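Side-chain contacts in creatinine amidohydrolase (Nostoc punctiforme PCC 73102, PDB 3NO4), which probably hydrolyses carbon-nitrogen bonds of linear amides, as a metal-dependent member of the creatininase superfamily, and here carries a nickel ion: residues 58-63 with 81-86; 125-128 with 132-135. One frame throughout, in Å; residues are numbered along the deposited sequence.

Contact 1. Residues 58-63 with 81-86. With NI (nickel (II) ion), chain D.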
loop_
_atom_site.group_PDB
_atom_site.type_symbol
_atom_site.label_atom_id
_atom_site.label_comp_id
_atom_site.label_asym_id
_atom_site.label_seq_id
_atom_site.Cartn_x
_atom_site.Cartn_y
_atom_site.Cartn_z
ATOM N N THR A 58 -0.139 -16.748 -25.147
ATOM C CA THR A 58 -1.421 -17.337 -25.557
ATOM C C THR A 58 -2.644 -16.542 -25.062
ATOM O O THR A 58 -3.476 -16.142 -25.874
ATOM C CB THR A 58 -1.499 -18.812 -25.090
ATOM O OG1 THR A 58 -0.512 -19.568 -25.813
ATOM C CG2 THR A 58 -2.952 -19.426 -25.251
ATOM N N ASP A 59 -2.711 -16.290 -23.746
ATOM C CA ASP A 59 -3.892 -15.628 -23.147
ATOM C C ASP A 59 -4.076 -14.218 -23.646
ATOM O O ASP A 59 -5.203 -13.844 -23.981
ATOM C CB ASP A 59 -3.872 -15.678 -21.617
ATOM C CG ASP A 59 -3.850 -17.112 -21.091
ATOM O OD1 ASP A 59 -4.143 -18.021 -21.902
ATOM O OD2 ASP A 59 -3.552 -17.362 -19.891
ATOM N N ALA A 60 -2.985 -13.469 -23.751
ATOM C CA ALA A 60 -3.029 -12.124 -24.366
ATOM C C ALA A 60 -3.368 -12.175 -25.868
ATOM O O ALA A 60 -4.172 -11.372 -26.325
ATOM C CB ALA A 60 -1.716 -11.376 -24.151
ATOM N N ILE A 61 -2.769 -13.118 -26.596
ATOM C CA ILE A 61 -2.989 -13.289 -28.052
ATOM C C ILE A 61 -4.481 -13.549 -28.322
ATOM O O ILE A 61 -5.100 -12.878 -29.168
ATOM C CB ILE A 61 -2.085 -14.422 -28.633
ATOM C CG1 ILE A 61 -0.619 -13.959 -28.623
ATOM C CG2 ILE A 61 -2.539 -14.886 -30.062
ATOM C CD1 ILE A 61 0.437 -15.079 -28.804
ATOM N N CYS A 62 -5.045 -14.474 -27.548
ATOM C CA CYS A 62 -6.436 -14.870 -27.695
ATOM C C CYS A 62 -7.380 -13.723 -27.390
ATOM O O CYS A 62 -8.205 -13.375 -28.243
ATOM C CB CYS A 62 -6.748 -16.080 -26.809
ATOM S SG CYS A 62 -5.992 -17.633 -27.428
ATOM N N ALA A 63 -7.229 -13.130 -26.187
ATOM C CA ALA A 63 -8.055 -11.997 -25.768
ATOM C C ALA A 63 -8.010 -10.814 -26.750
ATOM O O ALA A 63 -9.055 -10.252 -27.095
ATOM C CB ALA A 63 -7.648 -11.526 -24.392
ATOM N N THR A 81 -4.074 -3.820 -24.953
ATOM C CA THR A 81 -4.127 -5.113 -24.284
ATOM C C THR A 81 -3.355 -5.052 -22.944
ATOM O O THR A 81 -2.240 -4.472 -22.860
ATOM C CB THR A 81 -3.590 -6.239 -25.197
ATOM O OG1 THR A 81 -4.325 -6.250 -26.437
ATOM C CG2 THR A 81 -3.676 -7.608 -24.516
ATOM N N ILE A 82 -3.986 -5.587 -21.904
ATOM C CA ILE A 82 -3.321 -5.816 -20.591
ATOM C C ILE A 82 -2.628 -7.165 -20.722
ATOM O O ILE A 82 -3.276 -8.226 -20.684
ATOM C CB ILE A 82 -4.292 -5.758 -19.416
ATOM C CG1 ILE A 82 -4.935 -4.360 -19.325
ATOM C CG2 ILE A 82 -3.609 -6.146 -18.058
ATOM C CD1 ILE A 82 -6.130 -4.293 -18.371
ATOM N N ASN A 83 -1.324 -7.084 -20.989
ATOM C CA ASN A 83 -0.475 -8.222 -21.354
ATOM C C ASN A 83 0.004 -9.083 -20.190
ATOM O O ASN A 83 0.336 -10.249 -20.395
ATOM C CB ASN A 83 0.764 -7.734 -22.132
ATOM C CG ASN A 83 0.423 -7.259 -23.499
ATOM O OD1 ASN A 83 -0.130 -8.024 -24.289
ATOM N ND2 ASN A 83 0.800 -6.024 -23.834
ATOM N N VAL A 84 0.093 -8.496 -18.994
ATOM C CA VAL A 84 0.588 -9.190 -17.804
ATOM C C VAL A 84 -0.491 -9.055 -16.723
ATOM O O VAL A 84 -0.901 -7.934 -16.413
ATOM C CB VAL A 84 1.926 -8.622 -17.367
ATOM C CG1 VAL A 84 2.369 -9.118 -15.955
ATOM C CG2 VAL A 84 2.995 -8.937 -18.421
ATOM N N GLY A 85 -0.965 -10.200 -16.216
ATOM C CA GLY A 85 -1.972 -10.260 -15.168
ATOM C C GLY A 85 -1.516 -11.074 -13.964
ATOM O O GLY A 85 -0.353 -10.995 -13.550
HETATM N N MSE A 86 -2.443 -11.831 -13.402
HETATM C CA MSE A 86 -2.231 -12.605 -12.190
HETATM C C MSE A 86 -1.961 -14.064 -12.583
HETATM O O MSE A 86 -2.892 -14.882 -12.841
HETATM C CB MSE A 86 -3.425 -12.459 -11.225
HETATM C CG MSE A 86 -3.005 -12.576 -9.774
HETATM SE SE MSE A 86 -2.284 -14.310 -9.319
HETATM C CE MSE A 86 -3.749 -15.496 -9.823
HETATM NI NI NI D . -4.146 -20.050 -21.333
HETATM O O HOH W 1 -4.805 -21.376 -19.894
#
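Ala60 and Asn83 bring the two backbones together, their CA atoms 5.6 Å apart, where the first turn of the helix starting at Thr58 passes the irregular segment 81-86. The joint is made by small groups. The methyl of Ala60 points at the loop, and Asn83 reaches back over it with its amide oxygen, OD1 lying 3.7 Å from Ala60 CB; this is a van der Waals touch, with no hydrogen bond between the segments. Asn83 gets there because its CG is swung opposite the carbonyl carbon (chi1 -71°), which brings the end of the side chain closer to the helix than its base. Beside it, Thr81 offers its methyl: CG2 is 4.2 Å from Ala60 O and 4.3 Å from Ala60 CB, while its hydroxyl OG1 is hydrogen-bonded to Glu64 one turn further along the helix.

The fold is the alpha/beta fold of the creatininase superfamily, built on a parallel sheet, with the metal site past the C-terminal ends of its strands. Helix 58-74 supplies one ligand from its first turn: Asp59 OD1 binds the nickel at 2.1 Å, and OD2, 3.1 Å from the metal, stays out of bonding range, so the carboxylate is monodentate. His50 and Glu191 are the other protein ligands, and a water completes the observed set, its O also 2.1 Å from the nickel. The site's native metal is probably zinc. The joint also lies at a subunit interface, where the amide nitrogen of Asn83 donates to the backbone O of Thr81 of the second subunit and the reciprocal bond returns, while His23 of that subunit packs on Ala60 and Asn83.

Contact 2. Residues 125-128 with 132-135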
loop_
_atom_site.group_PDB
_atom_site.type_symbol
_atom_site.label_atom_id
_atom_site.label_comp_id
_atom_site.label_asym_id
_atom_site.label_seq_id
_atom_site.Cartn_x
_atom_site.Cartn_y
_atom_site.Cartn_z
ATOM N N PHE A 125 -14.269 -6.255 -20.084
ATOM C CA PHE A 125 -12.946 -6.873 -20.096
ATOM C C PHE A 125 -13.091 -8.249 -20.728
ATOM O O PHE A 125 -13.738 -9.119 -20.136
ATOM C CB PHE A 125 -12.360 -7.042 -18.705
ATOM C CG PHE A 125 -11.973 -5.741 -18.065
ATOM C CD1 PHE A 125 -12.933 -4.931 -17.479
ATOM C CD2 PHE A 125 -10.662 -5.285 -18.134
ATOM C CE1 PHE A 125 -12.543 -3.653 -16.879
ATOM C CE2 PHE A 125 -10.290 -4.044 -17.554
ATOM C CZ PHE A 125 -11.250 -3.252 -16.938
ATOM N N ILE A 126 -12.452 -8.451 -21.884
ATOM C CA ILE A 126 -12.487 -9.754 -22.559
ATOM C C ILE A 126 -11.219 -10.419 -22.142
ATOM O O ILE A 126 -10.117 -9.980 -22.501
ATOM C CB ILE A 126 -12.580 -9.649 -24.049
ATOM C CG1 ILE A 126 -13.964 -9.104 -24.445
ATOM C CG2 ILE A 126 -12.349 -11.012 -24.700
ATOM C CD1 ILE A 126 -14.089 -8.739 -25.964
ATOM N N ASN A 127 -11.384 -11.482 -21.360
ATOM C CA ASN A 127 -10.288 -12.094 -20.630
ATOM C C ASN A 127 -9.870 -13.448 -21.241
ATOM O O ASN A 127 -10.700 -14.232 -21.669
ATOM C CB ASN A 127 -10.696 -12.242 -19.172
ATOM C CG ASN A 127 -9.668 -12.976 -18.338
ATOM O OD1 ASN A 127 -8.468 -12.680 -18.394
ATOM N ND2 ASN A 127 -10.140 -13.916 -17.535
ATOM N N GLY A 128 -8.561 -13.696 -21.247
ATOM C CA GLY A 128 -7.973 -14.922 -21.749
ATOM C C GLY A 128 -7.353 -15.834 -20.702
ATOM O O GLY A 128 -6.896 -16.895 -21.064
ATOM N N ASN A 132 -6.896 -14.485 -13.782
ATOM C CA ASN A 132 -7.287 -13.093 -13.630
ATOM C C ASN A 132 -8.688 -12.915 -13.072
ATOM O O ASN A 132 -8.994 -11.834 -12.636
ATOM C CB ASN A 132 -7.272 -12.305 -14.943
ATOM C CG ASN A 132 -5.915 -12.169 -15.574
ATOM O OD1 ASN A 132 -4.895 -12.092 -14.904
ATOM N ND2 ASN A 132 -5.911 -12.077 -16.892
ATOM N N ILE A 133 -9.555 -13.914 -13.124
ATOM C CA ILE A 133 -10.980 -13.680 -12.879
ATOM C C ILE A 133 -11.219 -13.098 -11.470
ATOM O O ILE A 133 -11.826 -12.042 -11.331
ATOM C CB ILE A 133 -11.835 -14.963 -13.117
ATOM C CG1 ILE A 133 -11.826 -15.341 -14.616
ATOM C CG2 ILE A 133 -13.289 -14.738 -12.654
ATOM C CD1 ILE A 133 -12.426 -16.726 -14.894
ATOM N N ALA A 134 -10.698 -13.784 -10.456
ATOM C CA ALA A 134 -10.913 -13.407 -9.045
ATOM C C ALA A 134 -10.377 -12.009 -8.737
ATOM O O ALA A 134 -11.087 -11.160 -8.199
ATOM C CB ALA A 134 -10.287 -14.438 -8.104
ATOM N N THR A 135 -9.145 -11.766 -9.139
ATOM C CA THR A 135 -8.505 -10.461 -8.929
ATOM C C THR A 135 -9.270 -9.339 -9.668
ATOM O O THR A 135 -9.472 -8.279 -9.084
ATOM C CB THR A 135 -7.010 -10.497 -9.330
ATOM O OG1 THR A 135 -6.332 -11.473 -8.506
ATOM C CG2 THR A 135 -6.351 -9.106 -9.174
#
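Asn127 extends its amide from the end of the strand with CG anti to the backbone N (chi1 175°), and Asn132 meets it with CG turned beside its own backbone N (chi1 -64°). Asn132 ND2 donates to Asn127 OD1 over 3.0 Å in a nearly straight bond, 169° at the hydrogen. The acceptor lies close to the amide plane of Asn132, whereas the donor is tilted from the carbonyl plane of Asn127, and the two amides are turned well away from coplanar. Asn132 OD1 accepts from Met86 N, so that amide is held at both ends. Beside this bond, Asn127 ND2 rests 3.7 Å from Ile133 CG1, and it is also hydrogen-bonded to Asn164 and to the backbone O of His129. With an alanine in place of Asn127, Asn132 ND2 would probably keep Gly45 O but lose its second acceptor, and Asn164 OD1 and His129 O would lose a donor. The pair spans the strand-to-helix connection of the beta-alpha-beta unit 122-127, 132-150, 159-164. Strands 39-44 and 159-164 flank strand 122-127 in the parallel sheet, Ile126 packs on helix 58-74, and Thr135 meets helix 101-118.

Overall arrangement
Both contacts are buried near the middle of the chain, their centres 9 Å apart, and both border other subunits, contact 1 the second and third, contact 2 the third. Contact 1 joins a helix start to an irregular loop through van der Waals touches, with no hydrogen bond across, and holds a metal ligand; contact 2 joins a strand end to the next helix through a direct amide hydrogen bond, with the nickel about 9 Å from the side chain of Asn127. They meet directly: Met86 N lies 2.9 Å from Asn132 OD1, a probable hydrogen bond, and Asp59 CG packs against Gly128 O. Ala63 CB likewise packs against Ile126 O, bringing helix 58-74 onto strand 122-127.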